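Local coordinates for DUF3224 domain-containing protein (Shewanella oneidensis, PDB 2OOJ) that is of unknown function but folds into a curved, all-beta chain of the DUF3224 family and packs as a two-fold symmetric pair, at the interface of chains A and B. Sequence-based numbering; all coordinates share one arbitrary frame. Chains: chain A/B, Hypothetical protein.

The interface of chains A and B. Residues chain A 52-53, 63, 65; chain B 65-67, 84.
A:Val65 and its twin B:Val65 meet near the two-fold axis, passing alongside with their side chains pointing opposite ways. A:Val65 CG2 meets B:Val65 CG2 at 3.5 Å, and each also lies against the other's CB. A short, branched apolar side chain likely suits this place because it lets the strands come close about the axis and has little conformational freedom to lose.

B:Ile67 extends the apolar contact. Its chain runs out straight beyond CG1 (chi2 -177°), which carries CD1 across to the A:Leu52 backbone, 3.5 Å from A:Leu52 O. The same methyl rests 3.9 Å from A:Ser53 CA. Farther back, B:Ile67 CG1 packs against A:Val65 CG2 at 4.0 Å. Isoleucine's longer branch thus reaches the neighbouring strand of the partner, where leucine supplies an apolar surface: A:Leu52 CB lies beside the isoleucine tip and A:Leu52 CD1 is 4.0 Å from B:Ile67 N.

B:Gln84 meets A:Val65 head-on, its CG methylene 3.5 Å from A:Val65 CG1. The amide turns a face to that methyl and points OE1 at A:Gly63 CA, 3.2 Å away, a van der Waals contact for which the absence of a side chain leaves room. Glutamine thus offers both CG and its flat amide face to the valine.

Symmetry repeats the patch with the chains exchanged, though this pair need not be the biological dimer. Sheet packs against sheet: strands 43-55 and 62-71 of chain A face chain B, where B:Val65, B:Ala66 and B:Ile67 follow one another on strand 62-71 and B:Gln84 lies on strand 77-90.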
ATOM      1  N   LEU A  52       4.440  -0.941  -5.573  1.00 27.40           N
ATOM      2  CA  LEU A  52       4.696   0.442  -6.011  1.00 26.16           C
ATOM      3  C   LEU A  52       5.673   1.063  -5.005  1.00 25.13           C
ATOM      4  O   LEU A  52       5.606   0.784  -3.807  1.00 24.53           O
ATOM      5  CB  LEU A  52       3.417   1.292  -6.058  1.00 28.78           C
ATOM      6  CG  LEU A  52       2.213   0.702  -6.785  1.00 31.01           C
ATOM      7  CD1 LEU A  52       0.936   1.489  -6.434  1.00 26.09           C
ATOM      8  CD2 LEU A  52       2.497   0.703  -8.274  1.00 28.94           C
ATOM      9  N   SER A  53       6.485   1.971  -5.489  1.00 25.20           N
ATOM     10  CA  SER A  53       7.586   2.526  -4.723  1.00 28.26           C
ATOM     11  C   SER A  53       7.720   4.025  -4.973  1.00 29.63           C
ATOM     12  O   SER A  53       7.372   4.525  -6.043  1.00 29.52           O
ATOM     13  CB  SER A  53       8.879   1.819  -5.095  1.00 28.88           C
ATOM     14  OG  SER A  53       9.276   2.060  -6.447  1.00 34.20           O
ATOM     15  N   GLY A  63       9.190   4.934   0.268  1.00 28.57           N
ATOM     16  CA  GLY A  63       7.989   4.196   0.641  1.00 25.84           C
ATOM     17  C   GLY A  63       7.721   3.097  -0.366  1.00 28.07           C
ATOM     18  O   GLY A  63       8.047   3.231  -1.546  1.00 28.03           O
ATOM     19  N   VAL A  65       4.581  -0.046  -1.346  1.00 25.37           N
ATOM     20  CA  VAL A  65       3.356  -0.774  -1.002  1.00 24.61           C
ATOM     21  C   VAL A  65       3.281  -1.943  -1.961  1.00 26.18           C
ATOM     22  O   VAL A  65       3.830  -1.879  -3.068  1.00 25.62           O
ATOM     23  CB  VAL A  65       2.062   0.085  -1.111  1.00 26.82           C
ATOM     24  CG1 VAL A  65       2.056   1.262  -0.053  1.00 23.25           C
ATOM     25  CG2 VAL A  65       1.929   0.677  -2.523  1.00 24.49           C
TER
ATOM     26  N   VAL B  65      -3.909  -0.472  -1.678  1.00 24.45           N
ATOM     27  CA  VAL B  65      -2.713   0.373  -1.451  1.00 24.66           C
ATOM     28  C   VAL B  65      -2.593   1.281  -2.683  1.00 27.05           C
ATOM     29  O   VAL B  65      -3.193   0.981  -3.719  1.00 26.84           O
ATOM     30  CB  VAL B  65      -1.449  -0.454  -1.241  1.00 25.03           C
ATOM     31  CG1 VAL B  65      -1.590  -1.380  -0.078  1.00 26.42           C
ATOM     32  CG2 VAL B  65      -1.003  -1.247  -2.484  1.00 20.57           C
ATOM     33  N   ALA B  66      -1.882   2.393  -2.545  1.00 23.87           N
ATOM     34  CA  ALA B  66      -1.689   3.347  -3.627  1.00 22.75           C
ATOM     35  C   ALA B  66      -0.516   4.239  -3.258  1.00 23.39           C
ATOM     36  O   ALA B  66      -0.248   4.408  -2.085  1.00 23.78           O
ATOM     37  CB  ALA B  66      -2.948   4.180  -3.807  1.00 23.36           C
ATOM     38  N   ILE B  67       0.134   4.805  -4.276  1.00 23.18           N
ATOM     39  CA  ILE B  67       1.125   5.868  -4.169  1.00 23.36           C
ATOM     40  C   ILE B  67       0.788   6.870  -5.245  1.00 28.21           C
ATOM     41  O   ILE B  67       0.564   6.510  -6.398  1.00 26.51           O
ATOM     42  CB  ILE B  67       2.569   5.330  -4.380  1.00 24.24           C
ATOM     43  CG1 ILE B  67       2.947   4.479  -3.149  1.00 29.58           C
ATOM     44  CG2 ILE B  67       3.594   6.436  -4.567  1.00 29.11           C
ATOM     45  CD1 ILE B  67       4.359   3.950  -3.169  1.00 29.47           C
ATOM     46  N   GLN B  84       0.876   8.060   0.359  1.00 24.88           N
ATOM     47  CA  GLN B  84       0.943   6.598   0.387  1.00 24.52           C
ATOM     48  C   GLN B  84      -0.182   6.086   1.200  1.00 24.05           C
ATOM     49  O   GLN B  84      -0.368   6.541   2.340  1.00 26.10           O
ATOM     50  CB  GLN B  84       2.284   6.137   0.966  1.00 25.50           C
ATOM     51  CG  GLN B  84       2.511   4.586   0.854  1.00 26.50           C
ATOM     52  CD  GLN B  84       3.945   4.207   1.149  1.00 25.61           C
ATOM     53  OE1 GLN B  84       4.862   4.636   0.448  1.00 34.70           O
ATOM     54  NE2 GLN B  84       4.145   3.365   2.154  1.00 24.99           N
TER